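Long-range contacts in taurine:2-oxoglutarate aminotransferase (Bifidobacterium kashiwanohense PV20-2, PDB 6JIX), which probably transfers the amino group of taurine to 2-oxoglutarate, using pyridoxal 5'-phosphate as its cofactor: residues I33-G38 with G62-E67; T50-L55 with I418-I423; G345-F350 with A364-L369. All coordinates share one frame; numbering follows the deposited sequence.

Interaction 1: residues I33-G38 with G62-E67; sequences IKKADG and GHELPE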
ATOM      1  N   ILE A  33     -11.049   7.770 -19.820  1.00 33.63           N
ATOM      2  CA  ILE A  33     -10.171   6.964 -20.658  1.00 27.52           C
ATOM      3  C   ILE A  33     -10.790   5.585 -20.826  1.00 30.57           C
ATOM      4  O   ILE A  33     -11.155   4.927 -19.839  1.00 30.44           O
ATOM      5  CB  ILE A  33      -8.753   6.879 -20.073  1.00 24.30           C
ATOM      6  CG1 ILE A  33      -8.112   8.264 -20.099  1.00 27.91           C
ATOM      7  CG2 ILE A  33      -7.900   5.923 -20.873  1.00 20.70           C
ATOM      8  CD1 ILE A  33      -7.900   8.822 -21.480  1.00 23.19           C
ATOM      9  N   LYS A  34     -10.907   5.156 -22.084  1.00 34.18           N
ATOM     10  CA  LYS A  34     -11.636   3.954 -22.476  1.00 33.15           C
ATOM     11  C   LYS A  34     -10.725   2.764 -22.721  1.00 35.69           C
ATOM     12  O   LYS A  34     -11.138   1.620 -22.477  1.00 31.77           O
ATOM     13  CB  LYS A  34     -12.469   4.250 -23.735  1.00 32.24           C
ATOM     14  CG  LYS A  34     -12.950   3.048 -24.548  1.00 30.61           C
ATOM     15  CD  LYS A  34     -14.060   3.481 -25.506  1.00 28.68           C
ATOM     16  CE  LYS A  34     -14.911   2.314 -25.975  1.00 23.91           C
ATOM     17  NZ  LYS A  34     -14.378   1.813 -27.283  1.00 39.95           N
ATOM     18  N   LYS A  35      -9.494   3.012 -23.176  1.00 31.60           N
ATOM     19  CA  LYS A  35      -8.605   1.954 -23.627  1.00 29.12           C
ATOM     20  C   LYS A  35      -7.178   2.489 -23.635  1.00 28.63           C
ATOM     21  O   LYS A  35      -6.954   3.692 -23.793  1.00 27.78           O
ATOM     22  CB  LYS A  35      -9.036   1.446 -25.015  1.00 28.76           C
ATOM     23  CG  LYS A  35      -7.992   0.637 -25.790  1.00 28.40           C
ATOM     24  CD  LYS A  35      -8.183  -0.867 -25.606  1.00 27.52           C
ATOM     25  CE  LYS A  35      -6.851  -1.621 -25.664  1.00 26.14           C
ATOM     26  NZ  LYS A  35      -6.985  -3.094 -25.427  1.00 28.10           N
ATOM     27  N   ALA A  36      -6.218   1.582 -23.456  1.00 27.03           N
ATOM     28  CA  ALA A  36      -4.804   1.903 -23.588  1.00 26.83           C
ATOM     29  C   ALA A  36      -4.100   0.763 -24.306  1.00 29.13           C
ATOM     30  O   ALA A  36      -4.504  -0.399 -24.191  1.00 25.95           O
ATOM     31  CB  ALA A  36      -4.122   2.124 -22.224  1.00 30.41           C
ATOM     32  N   ASP A  37      -3.039   1.109 -25.042  1.00 26.78           N
ATOM     33  CA  ASP A  37      -2.276   0.120 -25.796  1.00 24.90           C
ATOM     34  C   ASP A  37      -0.942   0.683 -26.307  1.00 28.42           C
ATOM     35  O   ASP A  37      -0.891   1.770 -26.895  1.00 24.75           O
ATOM     36  CB  ASP A  37      -3.128  -0.411 -26.956  1.00 27.33           C
ATOM     37  CG  ASP A  37      -2.398  -1.432 -27.785  1.00 26.63           C
ATOM     38  OD1 ASP A  37      -1.903  -2.428 -27.214  1.00 24.30           O
ATOM     39  OD2 ASP A  37      -2.284  -1.207 -29.004  1.00 33.67           O
ATOM     40  N   GLY A  38       0.147  -0.049 -26.082  1.00 24.91           N
ATOM     41  CA  GLY A  38       1.444   0.473 -26.460  1.00 20.35           C
ATOM     42  C   GLY A  38       1.730   1.745 -25.697  1.00 29.48           C
ATOM     43  O   GLY A  38       1.575   1.815 -24.471  1.00 31.54           O
ATOM     44  N   GLY A  62       5.075   0.257 -21.863  1.00 22.32           N
ATOM     45  CA  GLY A  62       3.854   0.616 -22.537  1.00 20.99           C
ATOM     46  C   GLY A  62       2.656  -0.022 -21.856  1.00 25.04           C
ATOM     47  O   GLY A  62       2.720  -0.514 -20.732  1.00 24.66           O
ATOM     48  N   HIS A  63       1.539   0.001 -22.573  1.00 29.16           N
ATOM     49  CA  HIS A  63       0.272  -0.511 -22.075  1.00 26.61           C
ATOM     50  C   HIS A  63      -0.125  -1.793 -22.801  1.00 30.14           C
ATOM     51  O   HIS A  63       0.163  -1.978 -23.989  1.00 30.61           O
ATOM     52  CB  HIS A  63      -0.810   0.560 -22.217  1.00 27.34           C
ATOM     53  CG  HIS A  63      -0.469   1.839 -21.512  1.00 31.67           C
ATOM     54  ND1 HIS A  63      -0.517   1.970 -20.139  1.00 23.76           N
ATOM     55  CD2 HIS A  63      -0.037   3.031 -21.989  1.00 28.75           C
ATOM     56  CE1 HIS A  63      -0.164   3.198 -19.805  1.00 28.60           C
ATOM     57  NE2 HIS A  63       0.132   3.862 -20.908  1.00 28.59           N
ATOM     58  N   GLU A  64      -0.763  -2.701 -22.062  1.00 31.13           N
ATOM     59  CA  GLU A  64      -1.327  -3.930 -22.621  1.00 31.78           C
ATOM     60  C   GLU A  64      -0.269  -4.793 -23.302  1.00 30.18           C
ATOM     61  O   GLU A  64      -0.589  -5.609 -24.174  1.00 33.41           O
ATOM     62  CB  GLU A  64      -2.471  -3.629 -23.594  1.00 26.80           C
ATOM     63  CG  GLU A  64      -3.700  -3.079 -22.908  1.00 29.81           C
ATOM     64  CD  GLU A  64      -4.457  -4.136 -22.151  1.00 28.87           C
ATOM     65  OE1 GLU A  64      -5.144  -4.925 -22.814  1.00 38.07           O
ATOM     66  OE2 GLU A  64      -4.376  -4.186 -20.909  1.00 28.95           O
ATOM     67  N   LEU A  65       0.986  -4.640 -22.904  1.00 27.72           N
ATOM     68  CA  LEU A  65       2.034  -5.498 -23.408  1.00 27.17           C
ATOM     69  C   LEU A  65       1.603  -6.950 -23.260  1.00 24.70           C
ATOM     70  O   LEU A  65       1.376  -7.403 -22.136  1.00 29.77           O
ATOM     71  CB  LEU A  65       3.333  -5.260 -22.654  1.00 25.54           C
ATOM     72  CG  LEU A  65       4.507  -5.996 -23.282  1.00 26.63           C
ATOM     73  CD1 LEU A  65       5.189  -5.087 -24.267  1.00 19.31           C
ATOM     74  CD2 LEU A  65       5.464  -6.479 -22.205  1.00 26.41           C
ATOM     75  N   PRO A  66       1.486  -7.701 -24.350  1.00 30.91           N
ATOM     76  CA  PRO A  66       0.967  -9.076 -24.240  1.00 27.72           C
ATOM     77  C   PRO A  66       1.687  -9.941 -23.216  1.00 29.46           C
ATOM     78  O   PRO A  66       1.038 -10.770 -22.567  1.00 31.47           O
ATOM     79  CB  PRO A  66       1.136  -9.609 -25.663  1.00 23.87           C
ATOM     80  CG  PRO A  66       0.998  -8.378 -26.513  1.00 27.49           C
ATOM     81  CD  PRO A  66       1.743  -7.320 -25.752  1.00 29.15           C
ATOM     82  N   GLU A  67       3.006  -9.794 -23.054  1.00 28.89           N
ATOM     83  CA  GLU A  67       3.732 -10.687 -22.157  1.00 26.17           C
ATOM     84  C   GLU A  67       3.224 -10.577 -20.723  1.00 29.89           C
ATOM     85  O   GLU A  67       3.041 -11.598 -20.047  1.00 28.12           O
ATOM     86  CB  GLU A  67       5.231 -10.398 -22.218  1.00 26.30           C
ATOM     87  CG  GLU A  67       5.924 -10.983 -23.425  1.00 24.51           C
ATOM     88  CD  GLU A  67       5.683 -10.163 -24.668  1.00 33.38           C
ATOM     89  OE1 GLU A  67       4.929  -9.160 -24.571  1.00 36.08           O
ATOM     90  OE2 GLU A  67       6.240 -10.517 -25.738  1.00 32.15           O
TER
HETATM   91  O   HOH W   1      -0.543  -4.372 -26.721  1.00 34.31           O
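His63 and Gly38 hold this contact together with paired backbone bonds. Gly38 N donates to His63 O at 2.8 Å. His63 N returns the bond to Gly38 O at 2.6 Å. The two form a single antiparallel bridge of the hydrogen-bonded kind. The His63 side chain points toward 33-38. Its CG is anti to the carbonyl carbon (chi1 -57°), and the ring meets Gly38 O and Ala36 CB obliquely. His63 CG lies 3.7 Å from Ala36 CB. Strand 33-37 is an edge strand, within this chain, of a mixed sheet in this class-III aminotransferase. The bridge ties its end to the loop that leads into helix 66-78. The ring's NE2 bonds to Asp51 OD2. An alanine at His63 would probably leave that carboxylate oxygen without its imidazole mate and remove the ring from beside Ala36 CB and Gly38 O. Glu64 follows, with its CG packed against Ala36 O. Its side chain crosses that of Lys35 at about a right angle, and the salt bridge from Lys35 NZ to Glu64 OE1 is long, at 3.7 Å. Glu64 OE2 also makes a weak hydrogen bond to Cys80 N of the second subunit. A water donates to Glu64 O at 2.8 Å.

Interaction 2: residues T50-L55 with I418-I423; sequences TDMSSL and ICPPLI. With GLU (glutamic acid), chain N.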
ATOM      1  N   THR A  50      -0.478  10.344 -26.672  1.00 25.70           N
ATOM      2  CA  THR A  50       0.787   9.628 -26.629  1.00 28.18           C
ATOM      3  C   THR A  50       1.334   9.793 -25.220  1.00 31.96           C
ATOM      4  O   THR A  50       1.565  10.922 -24.761  1.00 33.67           O
ATOM      5  CB  THR A  50       1.775  10.169 -27.671  1.00 30.27           C
ATOM      6  OG1 THR A  50       1.084  10.464 -28.896  1.00 29.61           O
ATOM      7  CG2 THR A  50       2.874   9.156 -27.967  1.00 25.17           C
ATOM      8  N   ASP A  51       1.561   8.669 -24.542  1.00 26.33           N
ATOM      9  CA  ASP A  51       1.862   8.692 -23.111  1.00 28.11           C
ATOM     10  C   ASP A  51       3.349   8.994 -22.909  1.00 28.05           C
ATOM     11  O   ASP A  51       4.168   8.130 -22.584  1.00 25.32           O
ATOM     12  CB  ASP A  51       1.456   7.370 -22.477  1.00 26.42           C
ATOM     13  CG  ASP A  51       1.537   7.399 -20.971  1.00 32.10           C
ATOM     14  OD1 ASP A  51       1.689   8.506 -20.400  1.00 34.06           O
ATOM     15  OD2 ASP A  51       1.443   6.307 -20.363  1.00 34.84           O
ATOM     16  N   MET A  52       3.693  10.271 -23.064  1.00 26.07           N
ATOM     17  CA  MET A  52       5.082  10.701 -22.965  1.00 28.46           C
ATOM     18  C   MET A  52       5.611  10.769 -21.523  1.00 30.03           C
ATOM     19  O   MET A  52       6.824  10.946 -21.333  1.00 30.24           O
ATOM     20  CB  MET A  52       5.223  12.056 -23.667  1.00 26.74           C
ATOM     21  CG  MET A  52       4.975  11.961 -25.157  1.00 30.55           C
ATOM     22  SD  MET A  52       6.083  10.767 -25.950  1.00 27.96           S
ATOM     23  CE  MET A  52       7.637  11.671 -25.802  1.00 31.30           C
ATOM     24  N   SER A  53       4.764  10.581 -20.508  1.00 23.64           N
ATOM     25  CA  SER A  53       5.215  10.508 -19.123  1.00 27.40           C
ATOM     26  C   SER A  53       5.083   9.103 -18.546  1.00 30.61           C
ATOM     27  O   SER A  53       5.268   8.917 -17.335  1.00 26.29           O
ATOM     28  CB  SER A  53       4.421  11.481 -18.251  1.00 25.46           C
ATOM     29  OG  SER A  53       3.144  10.929 -17.949  1.00 23.31           O
ATOM     30  N   SER A  54       4.748   8.114 -19.378  1.00 28.47           N
ATOM     31  CA  SER A  54       4.538   6.746 -18.914  1.00 26.79           C
ATOM     32  C   SER A  54       3.558   6.706 -17.746  1.00 27.52           C
ATOM     33  O   SER A  54       3.734   5.945 -16.787  1.00 24.91           O
ATOM     34  CB  SER A  54       5.857   6.091 -18.531  1.00 24.13           C
ATOM     35  OG  SER A  54       6.453   5.537 -19.677  1.00 27.77           O
ATOM     36  N   LEU A  55       2.494   7.511 -17.858  1.00 27.67           N
ATOM     37  CA  LEU A  55       1.535   7.793 -16.791  1.00 30.07           C
ATOM     38  C   LEU A  55       2.253   8.477 -15.622  1.00 30.07           C
ATOM     39  O   LEU A  55       2.557   9.673 -15.710  1.00 28.14           O
ATOM     40  CB  LEU A  55       0.796   6.521 -16.365  1.00 29.95           C
ATOM     41  CG  LEU A  55      -0.138   5.937 -17.433  1.00 28.70           C
ATOM     42  CD1 LEU A  55      -1.019   4.830 -16.835  1.00 25.22           C
ATOM     43  CD2 LEU A  55      -0.978   7.037 -18.055  1.00 23.04           C
ATOM     44  N   ILE A 418       9.822  14.505 -19.456  1.00 26.13           N
ATOM     45  CA  ILE A 418       9.675  13.697 -20.651  1.00 26.03           C
ATOM     46  C   ILE A 418      10.223  12.324 -20.282  1.00 28.65           C
ATOM     47  O   ILE A 418      11.439  12.132 -20.187  1.00 27.82           O
ATOM     48  CB  ILE A 418      10.376  14.294 -21.870  1.00 27.83           C
ATOM     49  CG1 ILE A 418       9.800  15.683 -22.166  1.00 28.66           C
ATOM     50  CG2 ILE A 418      10.157  13.394 -23.072  1.00 29.76           C
ATOM     51  CD1 ILE A 418      10.629  16.855 -21.579  1.00 26.73           C
ATOM     52  N   CYS A 419       9.319  11.378 -20.026  1.00 27.49           N
ATOM     53  CA  CYS A 419       9.667  10.026 -19.594  1.00 25.23           C
ATOM     54  C   CYS A 419       8.777   9.053 -20.353  1.00 32.18           C
ATOM     55  O   CYS A 419       7.892   8.408 -19.772  1.00 31.92           O
ATOM     56  CB  CYS A 419       9.483   9.876 -18.084  1.00 26.59           C
ATOM     57  SG  CYS A 419      10.315  11.123 -17.095  1.00 26.72           S
ATOM     58  N   PRO A 420       8.998   8.913 -21.661  1.00 29.43           N
ATOM     59  CA  PRO A 420       8.136   8.053 -22.484  1.00 22.68           C
ATOM     60  C   PRO A 420       8.389   6.584 -22.204  1.00 24.10           C
ATOM     61  O   PRO A 420       9.433   6.211 -21.648  1.00 26.51           O
ATOM     62  CB  PRO A 420       8.543   8.419 -23.919  1.00 29.85           C
ATOM     63  CG  PRO A 420       9.980   8.872 -23.782  1.00 30.04           C
ATOM     64  CD  PRO A 420      10.052   9.577 -22.454  1.00 29.21           C
ATOM     65  N   PRO A 421       7.463   5.709 -22.583  1.00 25.08           N
ATOM     66  CA  PRO A 421       7.668   4.278 -22.335  1.00 26.50           C
ATOM     67  C   PRO A 421       8.958   3.778 -22.968  1.00 25.10           C
ATOM     68  O   PRO A 421       9.347   4.209 -24.056  1.00 23.92           O
ATOM     69  CB  PRO A 421       6.433   3.626 -22.967  1.00 23.08           C
ATOM     70  CG  PRO A 421       5.418   4.721 -23.006  1.00 22.38           C
ATOM     71  CD  PRO A 421       6.180   5.978 -23.245  1.00 21.71           C
ATOM     72  N   LEU A 422       9.621   2.858 -22.258  1.00 23.52           N
ATOM     73  CA  LEU A 422      10.898   2.304 -22.674  1.00 22.33           C
ATOM     74  C   LEU A 422      10.811   1.574 -24.001  1.00 28.00           C
ATOM     75  O   LEU A 422      11.858   1.267 -24.580  1.00 32.07           O
ATOM     76  CB  LEU A 422      11.425   1.343 -21.601  1.00 23.65           C
ATOM     77  CG  LEU A 422      11.572   1.942 -20.190  1.00 26.87           C
ATOM     78  CD1 LEU A 422      12.492   1.117 -19.302  1.00 23.05           C
ATOM     79  CD2 LEU A 422      12.065   3.383 -20.275  1.00 24.37           C
ATOM     80  N   ILE A 423       9.603   1.286 -24.499  1.00 25.25           N
ATOM     81  CA  ILE A 423       9.455   0.614 -25.786  1.00 27.62           C
ATOM     82  C   ILE A 423       9.250   1.589 -26.933  1.00 26.04           C
ATOM     83  O   ILE A 423       9.096   1.148 -28.080  1.00 25.85           O
ATOM     84  CB  ILE A 423       8.287  -0.403 -25.787  1.00 24.75           C
ATOM     85  CG1 ILE A 423       6.948   0.302 -25.562  1.00 19.13           C
ATOM     86  CG2 ILE A 423       8.519  -1.512 -24.768  1.00 23.49           C
ATOM     87  CD1 ILE A 423       5.780  -0.642 -25.560  1.00 21.27           C
TER
HETATM   88  N   GLU N 501      -0.708  13.692 -16.931  0.80 37.18           N
HETATM   89  CA  GLU N 501       0.049  12.465 -16.762  0.80 34.58           C
HETATM   90  C   GLU N 501      -0.592  11.296 -17.514  0.80 36.32           C
HETATM   91  O   GLU N 501      -0.144  10.917 -18.657  0.80 35.48           O
HETATM   92  CB  GLU N 501       0.070  12.142 -15.276  0.80 27.26           C
HETATM   93  CG  GLU N 501      -1.321  12.321 -14.700  0.80 28.14           C
HETATM   94  CD  GLU N 501      -1.317  12.172 -13.187  0.80 32.87           C
HETATM   95  OE1 GLU N 501      -0.427  12.823 -12.584  0.80 42.62           O
HETATM   96  OE2 GLU N 501      -2.156  11.433 -12.557  0.80 29.41           O
HETATM   97  OXT GLU N 501      -1.564  10.717 -16.969  0.80 27.69           O
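The end of Met52 meets Pro420 and lies beside Ile418, where a type I beta turn from Asp51 to Ser54 meets the loop after strand 415-418. The turn follows strand 48-51 and leads into a short, weakly bonded helix. The Met52 chain bends at chi2 and chi3 (-57° and -70°), which brings its methyl end back to the loop. Met52 CE lies 3.9 Å from Pro420 CB and 4.1 Å from Ile418 CG2. The side chains of Met52 and Ile418 run side by side and point the same way, while Met52 crosses the Pro420 ring obliquely. Cys419 N donates to Met52 O, although the place of that oxygen is less sure. Ser54 faces the loop from the other end of the turn. Ser54 OG, anti to the carbonyl carbon, rests against the Pro421 ring, 3.6 Å from Pro421 CG. It also has weak hydrogen bonds to Arg260 and Ser59. Just past the turn, Leu55 N donates to Asp51 OD1 at 2.8 Å, on the syn side, in a nearly straight bond (166°). Asp51, Ser53 and Leu55 are part of a pocket for bound glutamic acid, which is hydrogen-bonded to Thr409 O. Ser53 OG donates to Leu55 O at 2.6 Å and sits 3.4 Å from atom O of the glutamic acid.

Interaction 3: residues G345-F350 with A364-L369; sequences GILKPF and ARCIGL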
ATOM      1  N   GLY A 345      20.010   8.665 -27.109  1.00 34.93           N
ATOM      2  CA  GLY A 345      20.725   9.332 -28.181  1.00 27.56           C
ATOM      3  C   GLY A 345      19.847  10.161 -29.088  1.00 27.14           C
ATOM      4  O   GLY A 345      20.373  10.935 -29.897  1.00 32.89           O
ATOM      5  N   ILE A 346      18.536   9.980 -29.017  1.00 28.40           N
ATOM      6  CA  ILE A 346      17.589  10.836 -29.715  1.00 28.77           C
ATOM      7  C   ILE A 346      17.053  11.919 -28.800  1.00 28.28           C
ATOM      8  O   ILE A 346      17.034  13.094 -29.162  1.00 32.72           O
ATOM      9  CB  ILE A 346      16.431   9.990 -30.292  1.00 27.25           C
ATOM     10  CG1 ILE A 346      16.946   8.871 -31.189  1.00 23.55           C
ATOM     11  CG2 ILE A 346      15.428  10.872 -31.005  1.00 22.66           C
ATOM     12  CD1 ILE A 346      15.856   8.254 -32.004  1.00 26.18           C
ATOM     13  N   LEU A 347      16.647  11.539 -27.587  1.00 28.02           N
ATOM     14  CA  LEU A 347      15.928  12.463 -26.718  1.00 27.60           C
ATOM     15  C   LEU A 347      16.866  13.526 -26.145  1.00 30.30           C
ATOM     16  O   LEU A 347      16.558  14.723 -26.190  1.00 30.58           O
ATOM     17  CB  LEU A 347      15.210  11.679 -25.615  1.00 23.34           C
ATOM     18  CG  LEU A 347      14.511  12.466 -24.505  1.00 23.04           C
ATOM     19  CD1 LEU A 347      13.253  13.119 -25.020  1.00 23.64           C
ATOM     20  CD2 LEU A 347      14.193  11.551 -23.350  1.00 24.60           C
ATOM     21  N   LYS A 348      18.035  13.114 -25.636  1.00 25.98           N
ATOM     22  CA  LYS A 348      18.967  14.067 -25.033  1.00 26.20           C
ATOM     23  C   LYS A 348      19.344  15.199 -25.987  1.00 35.29           C
ATOM     24  O   LYS A 348      19.159  16.377 -25.628  1.00 35.87           O
ATOM     25  CB  LYS A 348      20.194  13.315 -24.516  1.00 26.15           C
ATOM     26  CG  LYS A 348      21.130  14.161 -23.684  1.00 29.73           C
ATOM     27  CD  LYS A 348      22.072  13.279 -22.890  1.00 29.04           C
ATOM     28  CE  LYS A 348      22.969  14.112 -21.985  1.00 23.22           C
ATOM     29  NZ  LYS A 348      24.226  14.549 -22.647  1.00 32.52           N
ATOM     30  N   PRO A 349      19.877  14.932 -27.190  1.00 34.47           N
ATOM     31  CA  PRO A 349      20.181  16.037 -28.112  1.00 27.60           C
ATOM     32  C   PRO A 349      18.974  16.887 -28.470  1.00 29.39           C
ATOM     33  O   PRO A 349      19.103  18.108 -28.630  1.00 33.19           O
ATOM     34  CB  PRO A 349      20.731  15.313 -29.344  1.00 32.36           C
ATOM     35  CG  PRO A 349      21.173  13.965 -28.824  1.00 36.49           C
ATOM     36  CD  PRO A 349      20.188  13.620 -27.784  1.00 32.79           C
ATOM     37  N   PHE A 350      17.788  16.300 -28.580  1.00 29.95           N
ATOM     38  CA  PHE A 350      16.624  17.120 -28.889  1.00 30.90           C
ATOM     39  C   PHE A 350      16.345  18.112 -27.768  1.00 36.80           C
ATOM     40  O   PHE A 350      16.063  19.290 -28.022  1.00 38.94           O
ATOM     41  CB  PHE A 350      15.392  16.255 -29.153  1.00 27.23           C
ATOM     42  CG  PHE A 350      14.131  17.068 -29.323  1.00 31.52           C
ATOM     43  CD1 PHE A 350      13.845  17.680 -30.534  1.00 22.78           C
ATOM     44  CD2 PHE A 350      13.251  17.252 -28.252  1.00 29.82           C
ATOM     45  CE1 PHE A 350      12.699  18.448 -30.685  1.00 30.51           C
ATOM     46  CE2 PHE A 350      12.098  18.017 -28.396  1.00 28.25           C
ATOM     47  CZ  PHE A 350      11.820  18.620 -29.609  1.00 31.16           C
ATOM     48  N   ALA A 364      18.273  21.303 -19.684  1.00 28.59           N
ATOM     49  CA  ALA A 364      17.725  20.013 -20.055  1.00 26.99           C
ATOM     50  C   ALA A 364      18.534  18.957 -19.331  1.00 31.31           C
ATOM     51  O   ALA A 364      19.765  19.027 -19.296  1.00 32.64           O
ATOM     52  CB  ALA A 364      17.774  19.783 -21.572  1.00 26.99           C
ATOM     53  N   ARG A 365      17.844  18.023 -18.706  1.00 29.07           N
ATOM     54  CA  ARG A 365      18.484  16.878 -18.096  1.00 26.39           C
ATOM     55  C   ARG A 365      17.839  15.641 -18.695  1.00 26.16           C
ATOM     56  O   ARG A 365      16.629  15.612 -18.921  1.00 26.17           O
ATOM     57  CB  ARG A 365      18.337  16.912 -16.576  1.00 29.22           C
ATOM     58  CG  ARG A 365      19.031  18.110 -15.924  1.00 32.27           C
ATOM     59  CD  ARG A 365      18.629  18.299 -14.471  1.00 25.66           C
ATOM     60  NE  ARG A 365      17.193  18.515 -14.344  1.00 26.76           N
ATOM     61  CZ  ARG A 365      16.558  19.624 -14.716  1.00 31.09           C
ATOM     62  NH1 ARG A 365      17.229  20.652 -15.239  1.00 31.79           N
ATOM     63  NH2 ARG A 365      15.242  19.714 -14.558  1.00 24.88           N
ATOM     64  N   CYS A 366      18.651  14.630 -18.971  1.00 23.80           N
ATOM     65  CA  CYS A 366      18.144  13.420 -19.597  1.00 25.83           C
ATOM     66  C   CYS A 366      19.162  12.329 -19.358  1.00 27.12           C
ATOM     67  O   CYS A 366      20.320  12.490 -19.744  1.00 26.94           O
ATOM     68  CB  CYS A 366      17.917  13.609 -21.106  1.00 29.57           C
ATOM     69  SG  CYS A 366      17.567  12.027 -22.014  1.00 35.21           S
ATOM     70  N   ILE A 367      18.732  11.230 -18.743  1.00 28.26           N
ATOM     71  CA  ILE A 367      19.500   9.992 -18.705  1.00 28.09           C
ATOM     72  C   ILE A 367      18.564   8.855 -19.094  1.00 30.43           C
ATOM     73  O   ILE A 367      17.506   8.679 -18.478  1.00 30.16           O
ATOM     74  CB  ILE A 367      20.129   9.746 -17.326  1.00 25.56           C
ATOM     75  CG1 ILE A 367      21.068   8.545 -17.388  1.00 23.67           C
ATOM     76  CG2 ILE A 367      19.059   9.589 -16.274  1.00 24.78           C
ATOM     77  CD1 ILE A 367      21.889   8.405 -16.150  1.00 18.93           C
ATOM     78  N   GLY A 368      18.945   8.091 -20.120  1.00 33.94           N
ATOM     79  CA  GLY A 368      18.025   7.119 -20.694  1.00 31.02           C
ATOM     80  C   GLY A 368      16.780   7.815 -21.218  1.00 30.48           C
ATOM     81  O   GLY A 368      16.838   8.783 -21.988  1.00 31.23           O
ATOM     82  N   LEU A 369      15.626   7.312 -20.823  1.00 28.37           N
ATOM     83  CA  LEU A 369      14.368   7.975 -21.123  1.00 31.37           C
ATOM     84  C   LEU A 369      13.807   8.646 -19.866  1.00 27.68           C
ATOM     85  O   LEU A 369      12.604   8.638 -19.620  1.00 27.26           O
ATOM     86  CB  LEU A 369      13.386   6.991 -21.755  1.00 32.03           C
ATOM     87  CG  LEU A 369      13.821   6.554 -23.163  1.00 25.90           C
ATOM     88  CD1 LEU A 369      12.991   5.400 -23.692  1.00 26.12           C
ATOM     89  CD2 LEU A 369      13.762   7.730 -24.118  1.00 25.41           C
TER
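Cys366 reaches from strand 361-367 to Leu347 and Lys348 on helix 336-357. The helix lies against an outermost strand of a three-stranded antiparallel sheet, so this is a helix-on-sheet layer. Helix and strand follow each other in the chain, with a short connection between them. At the start of the segment, Ala364 points its CB toward the helix, where it meets Leu351 and Val355, which lie later on the same helix. Arg365 points away, to the other face of the strand. Cys366 returns to the helix side and is the main point of contact. Its SG is anti to the backbone N (chi1 170°) and lies between the two helix residues. Cys366 SG is 3.7 Å from Leu347 CD2 and 3.8 Å from Lys348 CB. The aliphatic part of Lys348 then passes over the strand backbone, with Lys348 CD 3.7 Å from Cys366 O. The end of the lysine leads away, and NZ forms a salt bridge with Glu352 on the same helix. Ile367 again points away from the helix. Gly368 turns the chain into the next strand, 370-376. It has a positive phi of 60°, which favours glycine. Its N bonds to Glu344 OE1, so the turn is tied to the helix by a polar bond beside the apolar contact. Gly368 O lies 4.1 Å from Leu347 CD2. Leu369 closes the segment. Its CG is anti to the carbonyl carbon, and its side chain meets Leu347 at a slant. The two leucines touch through their methyl groups, Leu369 CD2 to Leu347 CD2 at 3.9 Å.

In the fold
The three contacts form a chain of neighbours. Interactions 1 and 2 have centres 12 Å apart, and interactions 2 and 3 are 13 Å apart. Interactions 1 and 3 do not touch. The first two share the four-stranded sheet of 33-37, 40-43, 48-51 and 407-408, and cross along the chain. Interaction 3 is nested inside the loop closed by interaction 2. His63 NE2 to Asp51 OD2, a probable hydrogen bond of 2.8 Å, links the first pair. Ile418 on Leu347 and the packing of Leu422 on Leu369 link the second. Interaction 2 contributes three residues of a glutamic acid pocket. It lies between the sheet edge of interaction 1 and helix 336-357 with its three-stranded sheet.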